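PDB 4UB9: molinate hydrolase from Gulosibacter molinativorax, which hydrolyses the thiocarbamate herbicide molinate and is a zinc-containing member of the amidohydrolase family. Local coordinates for residues 34-46 / 79-91. Sequence-based numbering, arbitrary orientation.
Sequences ETIAIVGGTLIDG and IRQIDAQGKWILP
The T42 side chain runs alongside the W88 indole, both projecting from the same side of one of two parallel ladders that probably belong to the small β-sandwich domain accompanying the TIM barrel, as in other amidohydrolases. One nearly straight bond from each ladder supports the pairing: V39 N to I82 O, 2.8 Å, and I89 N to T42 O, 2.8 Å. CB of T42 sits over the W88 five-membered ring, 4.0 Å from its centroid and 25° off the normal: a CH-pi contact. Chi1 of -74° with chi2 of -103° turns the pyrrole face, around CD1 and NE1, to the threonine, while CD1 of I44 approaches obliquely. Replacing the indole by an alanine is likely to leave T42 CB and I44 CD1 without their aromatic partner and to open a gap beside the strand.

A second, aliphatic cluster joins I36, I38, I82 and I89. I38 and I82 meet CD1 to CD1 at 3.9 Å, and CD1 of I36 crosses to the same I82 methyl. I38 also presents CG2, anti to its own N, to I89 CD1 at 3.9 Å, linking the two ladders; V449 and V447 of strand 447-450 pack on I38 and I89 respectively.

The register moves by two residues between pairs V39-D83 and T42-W88, where 34-46 bends at G40, G40 and G41 form a G1 bulge facing T55, and A84-K87 makes a type II turn. G41 is closely fitted: a CB there would clash with A84 CB. D83 OD1 closes an Asx turn, accepting Q85 N at 3.1 Å from above the carboxylate plane.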
ATOM      1  N   GLU A  34     -39.655  38.742  -1.708  1.00 55.47           N
ATOM      2  CA  GLU A  34     -40.151  39.782  -0.809  1.00 57.21           C
ATOM      3  C   GLU A  34     -39.748  41.205  -1.184  1.00 52.80           C
ATOM      4  O   GLU A  34     -39.045  41.435  -2.181  1.00 50.08           O
ATOM      5  CB  GLU A  34     -39.716  39.458   0.586  1.00 59.54           C
ATOM      6  CG  GLU A  34     -40.642  38.438   1.201  1.00 66.91           C
ATOM      7  CD  GLU A  34     -40.203  38.030   2.567  1.00 74.43           C
ATOM      8  OE1 GLU A  34     -39.329  38.711   3.141  1.00 79.07           O
ATOM      9  OE2 GLU A  34     -40.718  37.004   3.044  1.00 92.79           O
ATOM     10  N   THR A  35     -40.223  42.140  -0.373  1.00 50.60           N
ATOM     11  CA  THR A  35     -40.091  43.557  -0.647  1.00 50.88           C
ATOM     12  C   THR A  35     -39.229  44.234   0.405  1.00 50.66           C
ATOM     13  O   THR A  35     -39.352  43.999   1.587  1.00 53.34           O
ATOM     14  CB  THR A  35     -41.456  44.201  -0.710  1.00 49.70           C
ATOM     15  OG1 THR A  35     -42.181  43.587  -1.774  1.00 50.77           O
ATOM     16  CG2 THR A  35     -41.359  45.708  -0.987  1.00 52.69           C
ATOM     17  N   ILE A  36     -38.309  45.058  -0.055  1.00 49.07           N
ATOM     18  CA  ILE A  36     -37.311  45.668   0.823  1.00 43.03           C
ATOM     19  C   ILE A  36     -36.618  46.824   0.098  1.00 41.88           C
ATOM     20  O   ILE A  36     -36.584  46.883  -1.142  1.00 42.87           O
ATOM     21  CB  ILE A  36     -36.262  44.630   1.314  1.00 46.91           C
ATOM     22  CG1 ILE A  36     -35.472  45.133   2.536  1.00 48.26           C
ATOM     23  CG2 ILE A  36     -35.271  44.276   0.207  1.00 50.45           C
ATOM     24  CD1 ILE A  36     -34.779  44.047   3.345  1.00 44.07           C
ATOM     25  N   ALA A  37     -36.050  47.735   0.879  1.00 43.64           N
ATOM     26  CA  ALA A  37     -35.251  48.824   0.322  1.00 43.00           C
ATOM     27  C   ALA A  37     -33.972  48.947   1.071  1.00 42.35           C
ATOM     28  O   ALA A  37     -33.927  48.899   2.298  1.00 51.41           O
ATOM     29  CB  ALA A  37     -36.003  50.131   0.392  1.00 48.20           C
ATOM     30  N   ILE A  38     -32.921  49.151   0.311  1.00 44.85           N
ATOM     31  CA  ILE A  38     -31.548  49.266   0.852  1.00 45.15           C
ATOM     32  C   ILE A  38     -31.207  50.721   0.605  1.00 48.27           C
ATOM     33  O   ILE A  38     -31.102  51.139  -0.548  1.00 49.88           O
ATOM     34  CB  ILE A  38     -30.512  48.364   0.113  1.00 40.19           C
ATOM     35  CG1 ILE A  38     -31.115  47.016  -0.357  1.00 45.41           C
ATOM     36  CG2 ILE A  38     -29.274  48.161   0.958  1.00 39.20           C
ATOM     37  CD1 ILE A  38     -31.642  46.131   0.738  1.00 49.76           C
ATOM     38  N   VAL A  39     -31.063  51.496   1.662  1.00 48.94           N
ATOM     39  CA  VAL A  39     -31.014  52.960   1.485  1.00 49.51           C
ATOM     40  C   VAL A  39     -29.676  53.628   1.838  1.00 48.52           C
ATOM     41  O   VAL A  39     -29.078  53.403   2.899  1.00 50.06           O
ATOM     42  CB  VAL A  39     -32.186  53.711   2.189  1.00 50.56           C
ATOM     43  CG1 VAL A  39     -33.491  52.972   1.991  1.00 44.89           C
ATOM     44  CG2 VAL A  39     -31.912  53.926   3.674  1.00 52.94           C
ATOM     45  N   GLY A  40     -29.230  54.462   0.906  1.00 52.47           N
ATOM     46  CA  GLY A  40     -28.266  55.511   1.203  1.00 50.71           C
ATOM     47  C   GLY A  40     -26.851  55.023   1.330  1.00 52.13           C
ATOM     48  O   GLY A  40     -26.050  55.569   2.095  1.00 59.46           O
ATOM     49  N   GLY A  41     -26.517  54.019   0.528  1.00 53.84           N
ATOM     50  CA  GLY A  41     -25.141  53.495   0.512  1.00 48.53           C
ATOM     51  C   GLY A  41     -24.436  53.725  -0.808  1.00 44.14           C
ATOM     52  O   GLY A  41     -25.049  54.127  -1.791  1.00 41.06           O
ATOM     53  N   THR A  42     -23.123  53.534  -0.790  1.00 45.37           N
ATOM     54  CA  THR A  42     -22.318  53.542  -2.007  1.00 45.81           C
ATOM     55  C   THR A  42     -22.571  52.245  -2.816  1.00 44.30           C
ATOM     56  O   THR A  42     -22.264  51.150  -2.362  1.00 34.86           O
ATOM     57  CB  THR A  42     -20.829  53.707  -1.677  1.00 44.72           C
ATOM     58  OG1 THR A  42     -20.659  54.899  -0.901  1.00 42.15           O
ATOM     59  CG2 THR A  42     -20.002  53.836  -2.962  1.00 49.02           C
ATOM     60  N   LEU A  43     -23.130  52.409  -4.011  1.00 45.70           N
ATOM     61  CA  LEU A  43     -23.459  51.289  -4.875  1.00 43.15           C
ATOM     62  C   LEU A  43     -22.304  50.842  -5.784  1.00 41.88           C
ATOM     63  O   LEU A  43     -21.725  51.640  -6.557  1.00 41.13           O
ATOM     64  CB  LEU A  43     -24.658  51.604  -5.741  1.00 44.73           C
ATOM     65  CG  LEU A  43     -25.062  50.478  -6.728  1.00 46.87           C
ATOM     66  CD1 LEU A  43     -25.642  49.289  -5.996  1.00 44.45           C
ATOM     67  CD2 LEU A  43     -26.084  50.987  -7.730  1.00 42.64           C
ATOM     68  N   ILE A  44     -21.976  49.555  -5.666  1.00 36.43           N
ATOM     69  CA  ILE A  44     -21.035  48.864  -6.576  1.00 38.34           C
ATOM     70  C   ILE A  44     -21.877  47.820  -7.236  1.00 39.83           C
ATOM     71  O   ILE A  44     -22.169  46.783  -6.634  1.00 37.50           O
ATOM     72  CB  ILE A  44     -19.865  48.215  -5.843  1.00 41.45           C
ATOM     73  CG1 ILE A  44     -19.023  49.286  -5.133  1.00 42.37           C
ATOM     74  CG2 ILE A  44     -19.008  47.439  -6.828  1.00 42.93           C
ATOM     75  CD1 ILE A  44     -17.826  48.774  -4.347  1.00 41.24           C
ATOM     76  N   ASP A  45     -22.369  48.128  -8.431  1.00 39.58           N
ATOM     77  CA  ASP A  45     -23.524  47.375  -9.004  1.00 39.67           C
ATOM     78  C   ASP A  45     -23.172  46.088  -9.776  1.00 37.02           C
ATOM     79  O   ASP A  45     -24.054  45.321 -10.156  1.00 38.54           O
ATOM     80  CB  ASP A  45     -24.394  48.290  -9.893  1.00 38.74           C
ATOM     81  CG  ASP A  45     -23.660  48.817 -11.118  1.00 40.89           C
ATOM     82  OD1 ASP A  45     -22.401  48.720 -11.216  1.00 48.10           O
ATOM     83  OD2 ASP A  45     -24.349  49.342 -11.991  1.00 43.45           O
ATOM     84  N   GLY A  46     -21.891  45.912 -10.055  1.00 39.77           N
ATOM     85  CA  GLY A  46     -21.398  44.753 -10.812  1.00 39.33           C
ATOM     86  C   GLY A  46     -21.164  44.996 -12.305  1.00 39.68           C
ATOM     87  O   GLY A  46     -20.667  44.113 -13.012  1.00 43.72           O
ATOM     88  N   ILE A  79     -42.570  49.953   4.714  1.00 77.39           N
ATOM     89  CA  ILE A  79     -41.700  49.084   3.915  1.00 66.54           C
ATOM     90  C   ILE A  79     -40.397  48.764   4.646  1.00 60.57           C
ATOM     91  O   ILE A  79     -39.747  49.642   5.198  1.00 63.86           O
ATOM     92  CB  ILE A  79     -41.374  49.710   2.538  1.00 72.77           C
ATOM     93  CG1 ILE A  79     -42.625  49.750   1.640  1.00 74.77           C
ATOM     94  CG2 ILE A  79     -40.249  48.950   1.849  1.00 71.37           C
ATOM     95  CD1 ILE A  79     -43.352  48.420   1.478  1.00 78.57           C
ATOM     96  N   ARG A  80     -40.047  47.485   4.659  1.00 56.87           N
ATOM     97  CA  ARG A  80     -38.833  47.007   5.328  1.00 60.55           C
ATOM     98  C   ARG A  80     -37.622  47.683   4.720  1.00 57.08           C
ATOM     99  O   ARG A  80     -37.511  47.786   3.500  1.00 62.91           O
ATOM    100  CB  ARG A  80     -38.703  45.479   5.229  1.00 64.58           C
ATOM    101  CG  ARG A  80     -39.186  44.733   6.463  1.00 78.83           C
ATOM    102  CD  ARG A  80     -38.197  44.895   7.615  1.00 95.67           C
ATOM    103  NE  ARG A  80     -36.940  44.169   7.381  1.00101.77           N
ATOM    104  CZ  ARG A  80     -36.763  42.866   7.586  1.00108.81           C
ATOM    105  NH1 ARG A  80     -37.766  42.113   8.028  1.00111.30           N
ATOM    106  NH2 ARG A  80     -35.580  42.306   7.342  1.00109.02           N
ATOM    107  N   GLN A  81     -36.699  48.128   5.560  1.00 52.75           N
ATOM    108  CA  GLN A  81     -35.544  48.876   5.063  1.00 53.42           C
ATOM    109  C   GLN A  81     -34.265  48.505   5.707  1.00 54.33           C
ATOM    110  O   GLN A  81     -34.217  48.136   6.870  1.00 57.45           O
ATOM    111  CB  GLN A  81     -35.692  50.365   5.352  1.00 58.11           C
ATOM    112  CG  GLN A  81     -36.951  50.994   4.837  1.00 62.96           C
ATOM    113  CD  GLN A  81     -36.942  52.506   5.015  1.00 73.56           C
ATOM    114  OE1 GLN A  81     -35.889  53.120   5.225  1.00 62.81           O
ATOM    115  NE2 GLN A  81     -38.128  53.108   4.918  1.00 79.54           N
ATOM    116  N   ILE A  82     -33.196  48.735   4.984  1.00 51.04           N
ATOM    117  CA  ILE A  82     -31.884  48.584   5.560  1.00 52.78           C
ATOM    118  C   ILE A  82     -31.184  49.904   5.397  1.00 55.91           C
ATOM    119  O   ILE A  82     -31.112  50.464   4.298  1.00 57.74           O
ATOM    120  CB  ILE A  82     -31.084  47.442   4.900  1.00 49.51           C
ATOM    121  CG1 ILE A  82     -31.673  46.090   5.327  1.00 55.05           C
ATOM    122  CG2 ILE A  82     -29.610  47.494   5.278  1.00 45.44           C
ATOM    123  CD1 ILE A  82     -31.222  44.915   4.463  1.00 54.03           C
ATOM    124  N   ASP A  83     -30.590  50.347   6.483  1.00 51.28           N
ATOM    125  CA  ASP A  83     -29.856  51.570   6.464  1.00 55.00           C
ATOM    126  C   ASP A  83     -28.417  51.322   6.019  1.00 48.77           C
ATOM    127  O   ASP A  83     -27.580  50.866   6.795  1.00 45.71           O
ATOM    128  CB  ASP A  83     -29.877  52.228   7.845  1.00 60.52           C
ATOM    129  CG  ASP A  83     -29.095  53.538   7.881  1.00 68.38           C
ATOM    130  OD1 ASP A  83     -28.871  54.155   6.809  1.00 77.53           O
ATOM    131  OD2 ASP A  83     -28.715  53.956   8.991  1.00 79.52           O
ATOM    132  N   ALA A  84     -28.115  51.751   4.813  1.00 48.34           N
ATOM    133  CA  ALA A  84     -26.799  51.568   4.246  1.00 58.56           C
ATOM    134  C   ALA A  84     -25.851  52.765   4.371  1.00 56.76           C
ATOM    135  O   ALA A  84     -24.793  52.770   3.782  1.00 47.54           O
ATOM    136  CB  ALA A  84     -26.920  51.115   2.801  1.00 61.86           C
ATOM    137  N   GLN A  85     -26.229  53.771   5.140  1.00 53.89           N
ATOM    138  CA  GLN A  85     -25.424  54.973   5.240  1.00 58.02           C
ATOM    139  C   GLN A  85     -24.043  54.595   5.710  1.00 53.19           C
ATOM    140  O   GLN A  85     -23.894  53.886   6.679  1.00 55.43           O
ATOM    141  CB  GLN A  85     -26.037  55.916   6.272  1.00 69.32           C
ATOM    142  CG  GLN A  85     -26.422  57.300   5.769  1.00 79.31           C
ATOM    143  CD  GLN A  85     -25.934  58.430   6.670  1.00 82.99           C
ATOM    144  OE1 GLN A  85     -25.962  58.338   7.895  1.00 91.89           O
ATOM    145  NE2 GLN A  85     -25.485  59.506   6.059  1.00 80.55           N
ATOM    146  N   GLY A  86     -23.032  55.104   5.027  1.00 49.93           N
ATOM    147  CA  GLY A  86     -21.654  54.789   5.339  1.00 47.87           C
ATOM    148  C   GLY A  86     -21.214  53.404   4.924  1.00 47.92           C
ATOM    149  O   GLY A  86     -20.186  52.922   5.328  1.00 44.90           O
ATOM    150  N   LYS A  87     -22.007  52.779   4.087  1.00 49.82           N
ATOM    151  CA  LYS A  87     -21.816  51.391   3.744  1.00 52.47           C
ATOM    152  C   LYS A  87     -21.819  51.148   2.243  1.00 57.73           C
ATOM    153  O   LYS A  87     -22.167  52.000   1.452  1.00 60.20           O
ATOM    154  CB  LYS A  87     -22.856  50.528   4.440  1.00 53.19           C
ATOM    155  CG  LYS A  87     -22.614  50.428   5.931  1.00 57.90           C
ATOM    156  CD  LYS A  87     -23.676  49.630   6.653  1.00 59.03           C
ATOM    157  CE  LYS A  87     -23.481  49.734   8.152  1.00 61.19           C
ATOM    158  NZ  LYS A  87     -23.594  48.428   8.832  1.00 60.45           N
ATOM    159  N   TRP A  88     -21.356  49.982   1.862  1.00 56.05           N
ATOM    160  CA  TRP A  88     -21.270  49.610   0.472  1.00 48.30           C
ATOM    161  C   TRP A  88     -22.289  48.542   0.117  1.00 42.42           C
ATOM    162  O   TRP A  88     -22.491  47.593   0.824  1.00 41.38           O
ATOM    163  CB  TRP A  88     -19.859  49.189   0.127  1.00 45.97           C
ATOM    164  CG  TRP A  88     -18.927  50.344   0.047  1.00 47.81           C
ATOM    165  CD1 TRP A  88     -18.449  50.934  -1.090  1.00 48.81           C
ATOM    166  CD2 TRP A  88     -18.344  51.052   1.141  1.00 46.47           C
ATOM    167  NE1 TRP A  88     -17.601  51.973  -0.767  1.00 46.23           N
ATOM    168  CE2 TRP A  88     -17.513  52.058   0.596  1.00 47.88           C
ATOM    169  CE3 TRP A  88     -18.431  50.927   2.527  1.00 46.27           C
ATOM    170  CZ2 TRP A  88     -16.793  52.946   1.390  1.00 45.76           C
ATOM    171  CZ3 TRP A  88     -17.709  51.807   3.323  1.00 50.84           C
ATOM    172  CH2 TRP A  88     -16.899  52.811   2.745  1.00 53.37           C
ATOM    173  N   ILE A  89     -22.939  48.762  -1.007  1.00 41.13           N
ATOM    174  CA  ILE A  89     -23.961  47.880  -1.522  1.00 39.33           C
ATOM    175  C   ILE A  89     -23.454  47.148  -2.776  1.00 37.94           C
ATOM    176  O   ILE A  89     -23.165  47.778  -3.800  1.00 38.60           O
ATOM    177  CB  ILE A  89     -25.229  48.637  -1.918  1.00 37.24           C
ATOM    178  CG1 ILE A  89     -25.779  49.399  -0.714  1.00 37.26           C
ATOM    179  CG2 ILE A  89     -26.274  47.652  -2.434  1.00 39.66           C
ATOM    180  CD1 ILE A  89     -26.872  50.401  -1.064  1.00 34.30           C
ATOM    181  N   LEU A  90     -23.385  45.822  -2.678  1.00 37.42           N
ATOM    182  CA  LEU A  90     -22.930  44.943  -3.780  1.00 35.03           C
ATOM    183  C   LEU A  90     -24.021  43.976  -4.201  1.00 36.58           C
ATOM    184  O   LEU A  90     -24.993  43.764  -3.441  1.00 34.44           O
ATOM    185  CB  LEU A  90     -21.709  44.157  -3.385  1.00 35.14           C
ATOM    186  CG  LEU A  90     -20.363  44.879  -3.443  1.00 37.82           C
ATOM    187  CD1 LEU A  90     -20.261  45.988  -2.384  1.00 38.44           C
ATOM    188  CD2 LEU A  90     -19.228  43.891  -3.256  1.00 36.14           C
ATOM    189  N   PRO A  91     -23.880  43.362  -5.404  1.00 35.98           N
ATOM    190  CA  PRO A  91     -24.853  42.359  -5.769  1.00 36.49           C
ATOM    191  C   PRO A  91     -24.623  41.158  -4.913  1.00 33.41           C
ATOM    192  O   PRO A  91     -23.551  40.989  -4.361  1.00 31.69           O
ATOM    193  CB  PRO A  91     -24.521  42.041  -7.230  1.00 41.21           C
ATOM    194  CG  PRO A  91     -23.502  43.041  -7.655  1.00 41.57           C
ATOM    195  CD  PRO A  91     -22.843  43.507  -6.423  1.00 38.94           C
TER